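Local coordinates for SUMO-1 cysteine protease S273R (African swine fever virus pig/Kenya/KEN-50/1950, PDB 6LJ9), which probably cleaves the viral pp220 and pp62 polyproteins into core-shell proteins as a cysteine protease, and counters host pyroptosis and cGAS-STING signalling, at residues H168-I172 with E184-A189; E231-Y235 with I257-Y263. One frame throughout, in Å; residues are numbered along the deposited sequence.

Contact 1: H168-I172 with E184-A189; sequences HWVAI and EYFNSA
The histidine and asparagine inferred to be catalytic meet here, at the open end of an antiparallel beta hairpin. Strand 169-172 runs against strand 184-186 at 161°, with axes 4.8 Å apart. Ala171 and Phe186 form a hydrogen-bonded pair (CA-CA 5.2 Å): Ala171 N donates to Phe186 O at 3.1 Å and Phe186 N to Ala171 O at 2.9 Å. Ile172 and Tyr185 follow as a non-hydrogen-bonded pair, CA-CA 4.7 Å, and Ile172 CA lies 3.2 Å from Glu184 O in a CA-H...O contact. Beyond the bridges, His168 takes chi1 t, and its NE2 donates to Asn187 OD1 at 2.9 Å, with the oxygen at the edge of the imidazole near its plane. The same OD1 accepts from Ala189 N at 2.9 Å, an Asx turn that fixes the amide. With Cys232, the His-Asn pair is consistent with the catalytic triad of a Ulp1-like cysteine protease of clan CA, in which Asn187 would hold the imidazole in place through its OD1. Asn187 ND2 also donates weakly to Tyr185 OH at 3.4 Å. Tyr185, chi1 t, lays its ring along strand 169-172: Val170 CG2 is 3.5 Å from Tyr185 CE2 and Ile172 CG1 4.1 Å from Tyr185 CD2. Helix 195-208 covers Ile172 and Tyr185. Phe186 and Ala171 point to the other face of the sheet, CB to CB 4.4 Å, where Phe186 stacks on Tyr239 and meets Phe252 edge-to-face. Ala189 CB packs 3.8 Å from His168 CE1, while Ser188 OG is hydrogen-bonded to Gln226.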
# COMPACT_ATOMS: atom_id res chain seq x y z
N HIS B 168 -26.89 15.24 4.22
CA HIS B 168 -25.70 15.50 5.03
C HIS B 168 -24.81 14.27 4.96
O HIS B 168 -25.17 13.21 5.48
CB HIS B 168 -26.07 15.83 6.48
CG HIS B 168 -24.90 16.25 7.32
ND1 HIS B 168 -24.42 17.54 7.32
CD2 HIS B 168 -24.12 15.55 8.18
CE1 HIS B 168 -23.39 17.62 8.14
NE2 HIS B 168 -23.19 16.43 8.68
N TRP B 169 -23.65 14.42 4.32
CA TRP B 169 -22.74 13.30 4.16
C TRP B 169 -21.84 13.15 5.38
O TRP B 169 -21.32 14.13 5.92
CB TRP B 169 -21.87 13.49 2.91
CG TRP B 169 -22.64 13.59 1.64
CD1 TRP B 169 -22.91 14.72 0.92
CD2 TRP B 169 -23.25 12.51 0.92
NE1 TRP B 169 -23.65 14.41 -0.20
CE2 TRP B 169 -23.87 13.06 -0.22
CE3 TRP B 169 -23.32 11.13 1.13
CZ2 TRP B 169 -24.55 12.27 -1.15
CZ3 TRP B 169 -24.00 10.35 0.21
CH2 TRP B 169 -24.61 10.93 -0.92
N VAL B 170 -21.68 11.90 5.83
CA VAL B 170 -20.72 11.56 6.87
C VAL B 170 -19.90 10.37 6.38
O VAL B 170 -20.32 9.62 5.50
CB VAL B 170 -21.40 11.23 8.22
CG1 VAL B 170 -22.19 12.42 8.73
CG2 VAL B 170 -22.30 10.01 8.08
N ALA B 171 -18.72 10.22 6.96
CA ALA B 171 -17.77 9.20 6.53
C ALA B 171 -17.67 8.09 7.57
O ALA B 171 -17.82 8.32 8.77
CB ALA B 171 -16.39 9.80 6.28
N ILE B 172 -17.41 6.87 7.09
CA ILE B 172 -17.12 5.72 7.93
C ILE B 172 -15.83 5.08 7.42
O ILE B 172 -15.73 4.75 6.24
CB ILE B 172 -18.27 4.69 7.93
CG1 ILE B 172 -19.43 5.19 8.79
CG2 ILE B 172 -17.78 3.33 8.41
CD1 ILE B 172 -20.46 4.12 9.12
N GLU B 184 -14.40 3.92 12.62
CA GLU B 184 -14.47 5.36 12.79
C GLU B 184 -15.70 5.94 12.10
O GLU B 184 -16.02 5.56 10.97
CB GLU B 184 -13.20 6.03 12.25
CG GLU B 184 -11.92 5.39 12.76
CD GLU B 184 -10.69 5.82 11.98
OE1 GLU B 184 -10.79 6.80 11.21
OE2 GLU B 184 -9.64 5.17 12.13
N TYR B 185 -16.37 6.86 12.79
CA TYR B 185 -17.49 7.61 12.25
C TYR B 185 -17.16 9.09 12.36
O TYR B 185 -16.99 9.61 13.47
CB TYR B 185 -18.79 7.29 13.00
CG TYR B 185 -19.96 8.17 12.63
CD1 TYR B 185 -20.20 9.37 13.31
CD2 TYR B 185 -20.84 7.81 11.62
CE1 TYR B 185 -21.27 10.17 12.99
CE2 TYR B 185 -21.92 8.62 11.29
CZ TYR B 185 -22.13 9.80 11.98
OH TYR B 185 -23.19 10.61 11.66
N PHE B 186 -17.06 9.77 11.22
CA PHE B 186 -16.71 11.18 11.18
C PHE B 186 -17.91 11.99 10.71
O PHE B 186 -18.44 11.75 9.62
CB PHE B 186 -15.51 11.42 10.26
CG PHE B 186 -15.20 12.88 10.05
CD1 PHE B 186 -14.69 13.64 11.08
CD2 PHE B 186 -15.41 13.48 8.82
CE1 PHE B 186 -14.40 14.98 10.89
CE2 PHE B 186 -15.12 14.81 8.62
CZ PHE B 186 -14.62 15.57 9.66
N ASN B 187 -18.33 12.94 11.54
CA ASN B 187 -19.39 13.90 11.20
C ASN B 187 -18.79 15.29 11.31
O ASN B 187 -18.41 15.73 12.40
CB ASN B 187 -20.60 13.74 12.13
CG ASN B 187 -21.81 14.52 11.65
OD1 ASN B 187 -21.69 15.60 11.08
ND2 ASN B 187 -23.00 13.97 11.89
N SER B 188 -18.70 15.99 10.17
CA SER B 188 -18.10 17.32 10.16
C SER B 188 -18.90 18.32 10.98
O SER B 188 -18.35 19.35 11.38
CB SER B 188 -17.96 17.82 8.73
OG SER B 188 -19.22 17.92 8.10
N ALA B 189 -20.18 18.05 11.25
CA ALA B 189 -20.98 18.96 12.04
C ALA B 189 -20.83 18.73 13.54
O ALA B 189 -21.16 19.62 14.33
CB ALA B 189 -22.46 18.84 11.65

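Contact 2: E231-Y235 with I257-Y263; sequences ECGPY and ITDEEMY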
# COMPACT_ATOMS: atom_id res chain seq x y z
N GLU B 231 -20.28 21.80 2.33
CA GLU B 231 -19.02 21.07 2.21
C GLU B 231 -19.00 19.76 2.98
O GLU B 231 -17.92 19.19 3.17
CB GLU B 231 -17.86 21.96 2.65
CG GLU B 231 -17.82 23.29 1.93
CD GLU B 231 -17.79 23.14 0.42
OE1 GLU B 231 -16.83 22.52 -0.09
OE2 GLU B 231 -18.73 23.62 -0.24
N CYS B 232 -20.16 19.25 3.41
CA CYS B 232 -20.17 17.97 4.12
C CYS B 232 -19.70 16.83 3.22
O CYS B 232 -19.11 15.86 3.71
CB CYS B 232 -21.57 17.68 4.65
SG CYS B 232 -22.88 17.73 3.41
N GLY B 233 -19.96 16.93 1.92
CA GLY B 233 -19.47 15.97 0.97
C GLY B 233 -17.95 15.95 0.90
O GLY B 233 -17.31 14.91 1.12
N PRO B 234 -17.35 17.10 0.58
CA PRO B 234 -15.87 17.17 0.61
C PRO B 234 -15.28 16.82 1.97
O PRO B 234 -14.19 16.24 2.02
CB PRO B 234 -15.59 18.63 0.23
CG PRO B 234 -16.75 19.01 -0.62
CD PRO B 234 -17.94 18.30 -0.03
N TYR B 235 -15.96 17.17 3.06
CA TYR B 235 -15.46 16.80 4.39
C TYR B 235 -15.37 15.29 4.54
O TYR B 235 -14.37 14.76 5.03
CB TYR B 235 -16.36 17.39 5.47
CG TYR B 235 -15.89 18.71 6.04
CD1 TYR B 235 -14.81 18.77 6.91
CD2 TYR B 235 -16.55 19.90 5.74
CE1 TYR B 235 -14.38 19.97 7.44
CE2 TYR B 235 -16.13 21.10 6.26
CZ TYR B 235 -15.05 21.13 7.12
OH TYR B 235 -14.63 22.33 7.64
N ILE B 257 -10.73 21.83 11.00
CA ILE B 257 -10.47 21.86 9.56
C ILE B 257 -11.52 22.75 8.92
O ILE B 257 -12.73 22.48 9.05
CB ILE B 257 -10.48 20.44 8.96
CG1 ILE B 257 -9.40 19.58 9.62
CG2 ILE B 257 -10.27 20.50 7.46
CD1 ILE B 257 -9.33 18.17 9.09
N THR B 258 -11.08 23.79 8.23
CA THR B 258 -11.96 24.85 7.77
C THR B 258 -12.69 24.45 6.48
O THR B 258 -12.26 23.56 5.74
CB THR B 258 -11.17 26.14 7.53
OG1 THR B 258 -10.29 25.96 6.41
CG2 THR B 258 -10.35 26.49 8.76
N ASP B 259 -13.81 25.13 6.23
CA ASP B 259 -14.53 24.95 4.98
C ASP B 259 -13.72 25.46 3.79
O ASP B 259 -13.87 24.96 2.68
CB ASP B 259 -15.89 25.66 5.04
CG ASP B 259 -16.77 25.15 6.16
OD1 ASP B 259 -16.56 25.57 7.32
OD2 ASP B 259 -17.67 24.33 5.89
N GLU B 260 -12.87 26.46 4.02
CA GLU B 260 -12.00 26.95 2.95
C GLU B 260 -11.05 25.86 2.46
O GLU B 260 -10.86 25.69 1.25
CB GLU B 260 -11.21 28.17 3.43
CG GLU B 260 -10.23 28.72 2.42
CD GLU B 260 -9.31 29.76 3.02
OE1 GLU B 260 -9.24 29.85 4.27
OE2 GLU B 260 -8.66 30.50 2.25
N GLU B 261 -10.45 25.12 3.39
CA GLU B 261 -9.57 24.02 3.01
C GLU B 261 -10.34 22.93 2.28
O GLU B 261 -9.78 22.28 1.38
CB GLU B 261 -8.88 23.45 4.25
CG GLU B 261 -7.38 23.65 4.28
CD GLU B 261 -6.78 23.27 5.62
OE1 GLU B 261 -7.31 23.71 6.66
OE2 GLU B 261 -5.78 22.51 5.63
N MSE B 262 -11.60 22.71 2.63
CA MSE B 262 -12.40 21.67 1.99
C MSE B 262 -12.91 22.12 0.63
O MSE B 262 -13.10 21.29 -0.26
CB MSE B 262 -13.56 21.27 2.89
CG MSE B 262 -13.14 20.68 4.22
SE MSE B 262 -12.20 18.98 4.05
CE MSE B 262 -10.35 19.62 3.95
N TYR B 263 -13.13 23.42 0.48
CA TYR B 263 -13.50 23.94 -0.83
C TYR B 263 -12.35 23.81 -1.81
O TYR B 263 -12.55 23.52 -3.00
CB TYR B 263 -13.96 25.40 -0.72
CG TYR B 263 -14.42 25.98 -2.04
CD1 TYR B 263 -15.68 25.69 -2.55
CD2 TYR B 263 -13.59 26.82 -2.78
CE1 TYR B 263 -16.10 26.23 -3.75
CE2 TYR B 263 -14.01 27.36 -3.98
CZ TYR B 263 -15.27 27.06 -4.46
OH TYR B 263 -15.69 27.59 -5.66
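Two helix starts lie side by side. Glu231 is the N-cap of helix 232-244, whose first turn closes with Tyr235 N to Glu231 O at 2.8 Å; Thr258 is the N-cap of helix 259-269, its OG1 accepting from Glu261 N at 3.1 Å. The CA atoms come nearest at Glu231-Asp259 (6.5 Å) and Pro234-Met262 (5.8 Å). Tyr235 fills the gap. Selenomethionine Met262 covers one face of its ring, in a CH-pi contact with CG 3.4 Å from the ring centroid and a Met-aromatic contact with SE 4.2 Å from it. Tyr235 OH reaches past the helix start to donate to Ile257 O in a very short bond of 2.4 Å, and Tyr235 CE1 touches Ile257 CG2 at 4.1 Å. Pro234 CB packs 4.3 Å from Met262 CB. The CA-to-CB bond of Cys232, the inferred nucleophile, leads away from 257-263. The carboxylates are satisfied outside both segments: Glu231 by Thr85 and, in a salt bridge, Arg266; Asp259 by Ser228 and the backbone N of Arg227. With the Tyr235-Ile257 bond as the one hydrogen bond across, the two helix starts are held mainly by apolar and CH-pi packing of Tyr235 on Met262.

Overall arrangement
The inferred catalytic triad is split between the contacts: contact 1 holds His168 and Asn187, contact 2 the nucleophile Cys232. Their centres lie 12 Å apart, yet they touch directly. Cys232 SG is 4.2 Å from His168 ND1 and 3.5 Å from Trp169 N, while Trp169 CD1 lies 3.7 Å from Gly233 CA, so the start of helix 232-244 rests against strand 169-175. On the same helix, Tyr235 CG meets Ser188 CB at 3.5 Å and Tyr235 O meets Phe186 CE2 at 3.7 Å. Gln226, a predicted substrate-binding residue, is close to both contacts, about 3 Å (nearest side-chain atoms) from Ser188 and likewise from Asp259.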